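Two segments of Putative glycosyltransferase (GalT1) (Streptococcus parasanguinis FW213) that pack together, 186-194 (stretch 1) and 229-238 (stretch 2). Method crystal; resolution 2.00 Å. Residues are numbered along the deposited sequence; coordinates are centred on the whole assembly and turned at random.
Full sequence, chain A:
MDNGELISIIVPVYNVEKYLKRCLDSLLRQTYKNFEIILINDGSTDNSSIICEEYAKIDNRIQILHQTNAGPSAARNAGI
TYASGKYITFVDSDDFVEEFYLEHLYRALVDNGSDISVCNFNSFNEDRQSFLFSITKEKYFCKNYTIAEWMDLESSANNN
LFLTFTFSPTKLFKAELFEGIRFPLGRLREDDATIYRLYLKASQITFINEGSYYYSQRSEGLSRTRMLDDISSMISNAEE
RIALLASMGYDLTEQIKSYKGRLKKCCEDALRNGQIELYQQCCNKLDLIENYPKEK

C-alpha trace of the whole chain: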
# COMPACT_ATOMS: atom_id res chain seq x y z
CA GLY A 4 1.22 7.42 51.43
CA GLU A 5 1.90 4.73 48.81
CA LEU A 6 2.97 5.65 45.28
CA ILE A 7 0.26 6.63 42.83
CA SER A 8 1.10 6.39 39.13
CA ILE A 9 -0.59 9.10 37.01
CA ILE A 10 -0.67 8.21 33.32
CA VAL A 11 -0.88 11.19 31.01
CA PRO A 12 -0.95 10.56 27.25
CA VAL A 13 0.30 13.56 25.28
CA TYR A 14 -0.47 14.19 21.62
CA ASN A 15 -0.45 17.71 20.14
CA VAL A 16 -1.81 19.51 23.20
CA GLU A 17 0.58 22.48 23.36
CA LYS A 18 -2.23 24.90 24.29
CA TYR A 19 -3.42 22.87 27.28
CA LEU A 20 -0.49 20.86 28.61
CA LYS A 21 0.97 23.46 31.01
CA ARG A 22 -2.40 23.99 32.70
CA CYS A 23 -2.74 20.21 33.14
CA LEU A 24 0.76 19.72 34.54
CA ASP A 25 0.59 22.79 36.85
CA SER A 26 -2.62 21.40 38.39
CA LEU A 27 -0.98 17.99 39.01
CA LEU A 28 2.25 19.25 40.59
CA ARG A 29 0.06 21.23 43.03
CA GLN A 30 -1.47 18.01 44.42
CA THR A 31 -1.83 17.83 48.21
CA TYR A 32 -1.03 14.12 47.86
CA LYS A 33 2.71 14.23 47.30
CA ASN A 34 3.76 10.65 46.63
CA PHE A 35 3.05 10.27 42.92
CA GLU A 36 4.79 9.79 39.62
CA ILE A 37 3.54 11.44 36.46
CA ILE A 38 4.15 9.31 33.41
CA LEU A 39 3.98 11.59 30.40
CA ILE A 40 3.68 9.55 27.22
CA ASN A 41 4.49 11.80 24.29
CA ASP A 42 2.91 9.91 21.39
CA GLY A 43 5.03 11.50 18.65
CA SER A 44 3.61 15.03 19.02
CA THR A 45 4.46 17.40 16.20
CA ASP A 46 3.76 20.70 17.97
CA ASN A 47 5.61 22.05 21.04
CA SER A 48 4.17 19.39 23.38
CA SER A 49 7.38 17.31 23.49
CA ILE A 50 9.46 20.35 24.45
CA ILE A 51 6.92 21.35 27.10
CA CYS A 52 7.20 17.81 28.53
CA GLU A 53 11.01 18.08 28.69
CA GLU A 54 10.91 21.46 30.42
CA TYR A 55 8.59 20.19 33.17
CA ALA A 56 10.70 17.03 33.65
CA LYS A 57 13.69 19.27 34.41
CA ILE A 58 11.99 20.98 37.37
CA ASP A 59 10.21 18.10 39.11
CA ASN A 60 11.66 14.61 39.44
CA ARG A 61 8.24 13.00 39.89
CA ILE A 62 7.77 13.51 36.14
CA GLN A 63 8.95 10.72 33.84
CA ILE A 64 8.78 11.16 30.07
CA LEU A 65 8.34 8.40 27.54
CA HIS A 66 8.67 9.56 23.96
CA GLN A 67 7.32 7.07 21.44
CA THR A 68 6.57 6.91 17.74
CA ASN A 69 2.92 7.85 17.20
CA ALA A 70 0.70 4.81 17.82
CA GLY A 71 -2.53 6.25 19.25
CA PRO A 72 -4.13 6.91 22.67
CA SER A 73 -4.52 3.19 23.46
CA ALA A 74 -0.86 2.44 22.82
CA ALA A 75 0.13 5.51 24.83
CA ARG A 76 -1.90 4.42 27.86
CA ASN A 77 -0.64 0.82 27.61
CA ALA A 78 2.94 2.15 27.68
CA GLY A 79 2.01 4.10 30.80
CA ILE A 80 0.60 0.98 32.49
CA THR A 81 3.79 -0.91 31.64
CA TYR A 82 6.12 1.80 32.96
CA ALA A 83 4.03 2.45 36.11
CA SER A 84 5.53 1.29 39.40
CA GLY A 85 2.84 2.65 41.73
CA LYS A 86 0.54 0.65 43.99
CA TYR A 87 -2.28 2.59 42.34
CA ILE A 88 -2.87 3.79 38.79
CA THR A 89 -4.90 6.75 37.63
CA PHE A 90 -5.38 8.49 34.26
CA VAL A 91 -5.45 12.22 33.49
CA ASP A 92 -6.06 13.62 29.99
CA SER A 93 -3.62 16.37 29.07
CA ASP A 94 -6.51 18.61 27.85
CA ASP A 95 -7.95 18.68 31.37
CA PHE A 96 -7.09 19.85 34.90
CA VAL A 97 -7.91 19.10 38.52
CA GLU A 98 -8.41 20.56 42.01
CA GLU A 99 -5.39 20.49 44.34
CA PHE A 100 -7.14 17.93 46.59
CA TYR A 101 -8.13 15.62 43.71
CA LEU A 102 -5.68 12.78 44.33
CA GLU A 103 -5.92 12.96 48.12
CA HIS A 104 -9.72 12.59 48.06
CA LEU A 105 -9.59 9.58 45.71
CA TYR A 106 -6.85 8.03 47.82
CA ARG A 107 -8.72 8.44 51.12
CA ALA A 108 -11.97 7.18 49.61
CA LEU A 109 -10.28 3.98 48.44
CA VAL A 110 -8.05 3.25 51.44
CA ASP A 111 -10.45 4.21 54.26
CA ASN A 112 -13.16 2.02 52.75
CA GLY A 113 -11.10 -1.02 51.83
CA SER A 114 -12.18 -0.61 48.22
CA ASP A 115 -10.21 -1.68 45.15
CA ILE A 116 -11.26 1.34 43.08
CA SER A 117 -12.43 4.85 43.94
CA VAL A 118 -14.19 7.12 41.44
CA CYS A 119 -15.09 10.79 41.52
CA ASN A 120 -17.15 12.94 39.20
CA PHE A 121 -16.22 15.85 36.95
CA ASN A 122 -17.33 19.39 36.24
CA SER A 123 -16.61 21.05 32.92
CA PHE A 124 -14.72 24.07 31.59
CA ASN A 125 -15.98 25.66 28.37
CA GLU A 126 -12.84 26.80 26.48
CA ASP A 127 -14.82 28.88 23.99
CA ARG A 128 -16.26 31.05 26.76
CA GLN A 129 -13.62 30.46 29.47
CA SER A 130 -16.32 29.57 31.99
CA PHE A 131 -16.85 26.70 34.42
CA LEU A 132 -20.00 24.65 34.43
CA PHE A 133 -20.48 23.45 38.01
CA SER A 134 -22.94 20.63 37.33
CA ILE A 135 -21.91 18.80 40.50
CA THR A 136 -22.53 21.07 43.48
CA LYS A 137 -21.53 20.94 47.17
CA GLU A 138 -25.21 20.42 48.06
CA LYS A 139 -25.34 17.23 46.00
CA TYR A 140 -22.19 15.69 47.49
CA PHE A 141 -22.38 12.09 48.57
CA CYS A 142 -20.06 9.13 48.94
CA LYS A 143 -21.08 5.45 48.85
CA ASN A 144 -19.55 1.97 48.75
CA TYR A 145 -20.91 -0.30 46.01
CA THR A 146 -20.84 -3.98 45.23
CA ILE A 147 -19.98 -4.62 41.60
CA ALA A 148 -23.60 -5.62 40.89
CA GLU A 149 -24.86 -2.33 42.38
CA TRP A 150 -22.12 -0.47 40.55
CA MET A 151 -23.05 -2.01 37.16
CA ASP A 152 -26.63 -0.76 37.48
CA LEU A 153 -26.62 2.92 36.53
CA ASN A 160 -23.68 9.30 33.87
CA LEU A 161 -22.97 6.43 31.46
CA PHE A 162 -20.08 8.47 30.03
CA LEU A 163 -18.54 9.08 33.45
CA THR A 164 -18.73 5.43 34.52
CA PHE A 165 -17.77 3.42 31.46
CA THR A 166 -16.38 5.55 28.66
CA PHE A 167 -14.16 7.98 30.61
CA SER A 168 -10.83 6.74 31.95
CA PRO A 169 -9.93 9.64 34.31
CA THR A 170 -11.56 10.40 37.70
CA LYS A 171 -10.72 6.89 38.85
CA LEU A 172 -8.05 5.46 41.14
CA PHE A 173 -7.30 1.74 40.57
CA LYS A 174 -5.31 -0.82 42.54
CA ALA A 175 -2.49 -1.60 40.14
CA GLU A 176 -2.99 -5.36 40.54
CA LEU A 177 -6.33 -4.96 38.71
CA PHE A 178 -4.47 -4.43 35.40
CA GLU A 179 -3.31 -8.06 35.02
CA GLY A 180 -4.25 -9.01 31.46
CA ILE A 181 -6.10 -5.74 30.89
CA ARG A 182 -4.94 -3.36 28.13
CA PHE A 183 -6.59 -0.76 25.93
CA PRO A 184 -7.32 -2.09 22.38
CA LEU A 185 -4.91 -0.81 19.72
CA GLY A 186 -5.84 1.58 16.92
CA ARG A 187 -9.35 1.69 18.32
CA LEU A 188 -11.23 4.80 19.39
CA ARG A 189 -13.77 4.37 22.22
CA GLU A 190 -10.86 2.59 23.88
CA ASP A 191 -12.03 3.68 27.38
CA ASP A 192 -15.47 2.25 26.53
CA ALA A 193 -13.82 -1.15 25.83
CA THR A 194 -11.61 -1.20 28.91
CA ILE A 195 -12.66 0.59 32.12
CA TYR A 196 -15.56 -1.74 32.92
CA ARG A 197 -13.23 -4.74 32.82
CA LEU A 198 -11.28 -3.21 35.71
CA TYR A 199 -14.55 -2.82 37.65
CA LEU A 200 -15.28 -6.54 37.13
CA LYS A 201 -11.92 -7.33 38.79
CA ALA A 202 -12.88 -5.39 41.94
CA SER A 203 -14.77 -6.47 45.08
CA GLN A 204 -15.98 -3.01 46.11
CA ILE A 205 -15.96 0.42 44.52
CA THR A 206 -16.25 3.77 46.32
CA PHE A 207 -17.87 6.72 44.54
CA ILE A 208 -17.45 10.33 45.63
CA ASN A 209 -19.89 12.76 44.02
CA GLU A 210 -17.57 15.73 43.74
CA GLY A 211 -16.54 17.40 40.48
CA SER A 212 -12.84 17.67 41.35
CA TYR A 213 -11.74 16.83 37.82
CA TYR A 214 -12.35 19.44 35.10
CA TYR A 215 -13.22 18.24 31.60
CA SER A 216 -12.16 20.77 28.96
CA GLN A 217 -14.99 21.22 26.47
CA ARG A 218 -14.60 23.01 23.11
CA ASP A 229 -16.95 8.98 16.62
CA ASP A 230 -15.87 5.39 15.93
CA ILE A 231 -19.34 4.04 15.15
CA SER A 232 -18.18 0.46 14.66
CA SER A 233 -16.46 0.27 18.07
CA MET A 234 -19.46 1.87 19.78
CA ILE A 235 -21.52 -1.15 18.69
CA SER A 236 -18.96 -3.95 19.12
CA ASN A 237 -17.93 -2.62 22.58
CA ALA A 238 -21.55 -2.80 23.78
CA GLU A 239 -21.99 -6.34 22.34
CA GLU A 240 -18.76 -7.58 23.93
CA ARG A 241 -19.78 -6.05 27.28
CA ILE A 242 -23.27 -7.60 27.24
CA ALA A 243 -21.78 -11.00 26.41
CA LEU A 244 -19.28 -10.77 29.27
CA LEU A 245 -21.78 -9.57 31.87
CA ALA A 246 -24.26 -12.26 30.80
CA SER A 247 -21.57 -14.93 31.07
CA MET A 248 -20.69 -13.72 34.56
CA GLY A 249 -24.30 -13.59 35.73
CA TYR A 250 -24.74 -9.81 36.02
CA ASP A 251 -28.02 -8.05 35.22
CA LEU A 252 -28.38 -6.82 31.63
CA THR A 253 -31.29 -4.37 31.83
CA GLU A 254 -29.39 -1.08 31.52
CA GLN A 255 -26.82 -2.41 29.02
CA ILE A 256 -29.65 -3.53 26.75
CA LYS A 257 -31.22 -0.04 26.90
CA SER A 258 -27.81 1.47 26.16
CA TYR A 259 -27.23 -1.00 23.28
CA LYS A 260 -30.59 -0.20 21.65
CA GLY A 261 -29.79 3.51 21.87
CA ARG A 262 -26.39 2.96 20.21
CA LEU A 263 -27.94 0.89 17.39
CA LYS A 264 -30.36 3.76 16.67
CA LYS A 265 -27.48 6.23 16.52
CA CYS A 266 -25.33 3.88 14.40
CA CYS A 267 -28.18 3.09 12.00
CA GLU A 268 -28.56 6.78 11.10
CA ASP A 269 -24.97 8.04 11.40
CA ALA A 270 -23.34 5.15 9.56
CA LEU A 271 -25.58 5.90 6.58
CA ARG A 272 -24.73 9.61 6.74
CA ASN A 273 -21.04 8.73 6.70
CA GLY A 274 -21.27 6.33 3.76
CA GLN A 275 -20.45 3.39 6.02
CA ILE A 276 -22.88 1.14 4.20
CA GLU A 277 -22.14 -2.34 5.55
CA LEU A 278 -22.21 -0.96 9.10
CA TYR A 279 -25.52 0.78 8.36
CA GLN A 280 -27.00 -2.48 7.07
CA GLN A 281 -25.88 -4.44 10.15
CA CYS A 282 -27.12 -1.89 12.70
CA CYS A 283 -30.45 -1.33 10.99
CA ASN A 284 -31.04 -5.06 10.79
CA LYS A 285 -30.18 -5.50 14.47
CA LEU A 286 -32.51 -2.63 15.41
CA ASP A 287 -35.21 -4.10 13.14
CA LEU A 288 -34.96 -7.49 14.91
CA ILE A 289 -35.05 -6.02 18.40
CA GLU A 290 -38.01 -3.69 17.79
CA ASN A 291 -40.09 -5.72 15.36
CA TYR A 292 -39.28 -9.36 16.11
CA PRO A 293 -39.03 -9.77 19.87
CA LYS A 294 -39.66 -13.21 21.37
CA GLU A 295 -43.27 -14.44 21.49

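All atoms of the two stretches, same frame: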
# COMPACT_ATOMS: atom_id res chain seq x y z
N GLY A 186 -5.32 0.96 18.12
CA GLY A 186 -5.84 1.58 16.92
C GLY A 186 -7.31 1.93 17.00
O GLY A 186 -7.87 2.51 16.07
N ARG A 187 -7.91 1.58 18.13
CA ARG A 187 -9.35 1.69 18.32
C ARG A 187 -9.64 2.99 19.05
O ARG A 187 -8.93 3.36 19.98
CB ARG A 187 -9.82 0.49 19.17
CG ARG A 187 -11.24 0.00 18.94
CD ARG A 187 -11.76 -0.75 20.17
NE ARG A 187 -12.96 -1.54 19.92
CZ ARG A 187 -13.07 -2.84 20.18
NH1 ARG A 187 -12.05 -3.52 20.70
NH2 ARG A 187 -14.22 -3.48 19.92
N LEU A 188 -10.68 3.70 18.61
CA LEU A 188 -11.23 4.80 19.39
C LEU A 188 -12.30 4.16 20.26
O LEU A 188 -12.58 2.97 20.10
CB LEU A 188 -11.84 5.87 18.47
CG LEU A 188 -11.78 7.36 18.84
CD1 LEU A 188 -13.04 8.10 18.34
CD2 LEU A 188 -11.55 7.61 20.32
N ARG A 189 -12.90 4.93 21.17
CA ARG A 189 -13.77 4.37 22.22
C ARG A 189 -12.98 3.28 22.95
O ARG A 189 -13.46 2.16 23.16
CB ARG A 189 -15.07 3.82 21.62
CG ARG A 189 -15.91 4.83 20.86
CD ARG A 189 -16.44 5.91 21.80
NE ARG A 189 -17.76 6.39 21.38
CZ ARG A 189 -18.91 5.95 21.87
NH1 ARG A 189 -18.93 5.00 22.81
NH2 ARG A 189 -20.05 6.45 21.42
N GLU A 190 -11.73 3.59 23.28
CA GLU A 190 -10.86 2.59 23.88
C GLU A 190 -11.18 2.47 25.37
O GLU A 190 -11.12 1.37 25.93
CB GLU A 190 -9.38 2.91 23.62
CG GLU A 190 -8.84 4.21 24.25
CD GLU A 190 -9.06 5.49 23.41
OE1 GLU A 190 -9.78 5.47 22.39
OE2 GLU A 190 -8.50 6.54 23.79
N ASP A 191 -11.55 3.61 25.98
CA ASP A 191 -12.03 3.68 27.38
C ASP A 191 -13.28 2.83 27.55
O ASP A 191 -13.41 2.08 28.53
CB ASP A 191 -12.38 5.13 27.79
CG ASP A 191 -11.16 6.01 28.03
OD1 ASP A 191 -10.03 5.48 28.02
OD2 ASP A 191 -11.34 7.24 28.25
N ASP A 192 -14.20 2.99 26.60
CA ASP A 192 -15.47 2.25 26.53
C ASP A 192 -15.23 0.73 26.57
O ASP A 192 -15.99 -0.01 27.19
CB ASP A 192 -16.18 2.68 25.24
CG ASP A 192 -17.57 2.05 25.06
OD1 ASP A 192 -18.27 1.72 26.04
OD2 ASP A 192 -17.98 1.92 23.90
N ALA A 193 -14.15 0.28 25.92
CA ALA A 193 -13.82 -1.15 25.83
C ALA A 193 -13.06 -1.69 27.03
O ALA A 193 -12.88 -2.90 27.15
CB ALA A 193 -13.03 -1.42 24.54
N THR A 194 -12.63 -0.81 27.94
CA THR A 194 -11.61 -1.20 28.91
C THR A 194 -11.96 -0.98 30.39
O THR A 194 -11.73 -1.87 31.21
CB THR A 194 -10.24 -0.50 28.59
OG1 THR A 194 -9.89 -0.73 27.22
CG2 THR A 194 -9.12 -1.04 29.48
N ASP A 229 -16.72 10.18 15.83
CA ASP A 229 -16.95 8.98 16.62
C ASP A 229 -16.61 7.72 15.81
O ASP A 229 -16.78 7.69 14.59
CB ASP A 229 -18.41 8.92 17.11
CG ASP A 229 -18.59 8.05 18.35
OD1 ASP A 229 -17.79 7.12 18.58
OD2 ASP A 229 -19.55 8.30 19.11
N ASP A 230 -16.12 6.71 16.51
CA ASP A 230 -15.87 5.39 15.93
C ASP A 230 -17.16 4.59 16.08
O ASP A 230 -17.39 3.93 17.10
CB ASP A 230 -14.73 4.71 16.69
CG ASP A 230 -14.32 3.36 16.08
OD1 ASP A 230 -15.06 2.80 15.25
OD2 ASP A 230 -13.24 2.85 16.47
N ILE A 231 -18.02 4.65 15.06
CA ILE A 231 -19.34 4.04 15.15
C ILE A 231 -19.23 2.53 15.34
O ILE A 231 -19.94 1.95 16.16
CB ILE A 231 -20.20 4.32 13.89
CG1 ILE A 231 -20.22 5.81 13.56
CG2 ILE A 231 -21.61 3.82 14.11
CD1 ILE A 231 -19.09 6.26 12.65
N SER A 232 -18.33 1.90 14.59
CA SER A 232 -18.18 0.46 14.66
C SER A 232 -17.82 -0.04 16.06
O SER A 232 -18.41 -1.01 16.54
CB SER A 232 -17.12 -0.02 13.67
OG SER A 232 -17.15 -1.42 13.63
N SER A 233 -16.83 0.60 16.69
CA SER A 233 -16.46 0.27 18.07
C SER A 233 -17.58 0.48 19.09
O SER A 233 -17.75 -0.31 20.02
CB SER A 233 -15.25 1.10 18.49
OG SER A 233 -14.10 0.55 17.90
N MET A 234 -18.32 1.57 18.92
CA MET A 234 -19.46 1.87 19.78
C MET A 234 -20.39 0.64 19.88
O MET A 234 -20.87 0.28 20.96
CB MET A 234 -20.22 3.08 19.23
CG MET A 234 -21.37 3.56 20.11
SD MET A 234 -22.30 4.95 19.40
CE MET A 234 -22.90 4.24 17.85
N ILE A 235 -20.62 -0.01 18.75
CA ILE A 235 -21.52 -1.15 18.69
C ILE A 235 -20.83 -2.40 19.21
O ILE A 235 -21.37 -3.08 20.08
CB ILE A 235 -22.04 -1.37 17.24
CG1 ILE A 235 -22.80 -0.13 16.78
CG2 ILE A 235 -22.93 -2.60 17.16
CD1 ILE A 235 -23.90 0.26 17.77
N SER A 236 -19.64 -2.72 18.70
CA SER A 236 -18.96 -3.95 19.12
C SER A 236 -18.56 -3.93 20.61
O SER A 236 -18.61 -4.96 21.28
CB SER A 236 -17.76 -4.26 18.21
OG SER A 236 -16.79 -3.26 18.33
N ASN A 237 -18.18 -2.76 21.14
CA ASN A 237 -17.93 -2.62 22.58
C ASN A 237 -19.15 -3.00 23.42
O ASN A 237 -19.02 -3.69 24.42
CB ASN A 237 -17.50 -1.19 22.98
CG ASN A 237 -16.10 -0.85 22.50
OD1 ASN A 237 -15.36 -1.71 22.03
ND2 ASN A 237 -15.71 0.42 22.65
N ALA A 238 -20.32 -2.50 23.03
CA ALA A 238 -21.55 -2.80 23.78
C ALA A 238 -21.93 -4.30 23.69
O ALA A 238 -22.40 -4.89 24.67
CB ALA A 238 -22.71 -1.92 23.28

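A short loop can be fastened to a helix and the residues just before it largely through polar side chains, with donors on both sides. The contact between residues 186-194 and 229-238 of this putative glycosyltransferase is a compact example, burying 506 Å² in total.

The charged component lies at the start of the second stretch. Arg189 meets Asp229 in a salt bridge with two hydrogen bonds: NE of Arg189 lies 2.9 Å from OD1 of Asp229, and NH2 of Arg189 lies 3.0 Å from OD2 of the same carboxylate. The second is the straighter, at 163° against 135°. Asp229 is poorly ordered, so these distances deserve some caution. The same guanidinium also faces back into its own stretch, where NH1 of Arg189 forms a salt bridge with OD2 of Asp192 at 3.4 Å. One cation thus links an acid on each segment.

Hydrogen bonds outside the Arg189-Asp229 salt bridge carry the contact along the helix. Arg187 starts out sideways, but its extended side chain brings its end to two serines one turn apart: NE of Arg187 donates to OG of Ser233 at 3.1 Å, and NH2 of Arg187 donates to OG of Ser236 at 3.0 Å. Both hydroxyls lie near the guanidinium plane, where N-H groups point. OD1 of Asn237 instead sits over one face; although it is only 3.0 Å from NH2 of Arg187, the angle is too poor for a hydrogen bond. Proximity alone does not make a bond.

The amide nitrogen of Asn237 is better placed. Its ND2 donates to the backbone O of Arg189 at 2.9 Å and to OD2 of Asp192 at 3.0 Å, the latter nearly straight at 162°. A single side-chain amide therefore ties the helix to both main chain and side chain of the loop.

Asp230 shows how a helix cap can also serve a contact. Its OD1 accepts from N of Ser233 at 3.2 Å, capping the helix, while its OD2 receives a weak hydrogen bond from N of Leu188 at 3.4 Å.

Van der Waals contacts fill in around this network. CB of Leu188 approaches CB of Asp230 to 3.6 Å, and CB of Ala193 comes within 3.4 Å of OD1 of Asn237. Met234 lays its CB over one face of the Arg189 guanidinium, with its SD 3.4 Å from NH2 of Arg189, so aliphatic surface covers a group whose N-H bonds are directed elsewhere.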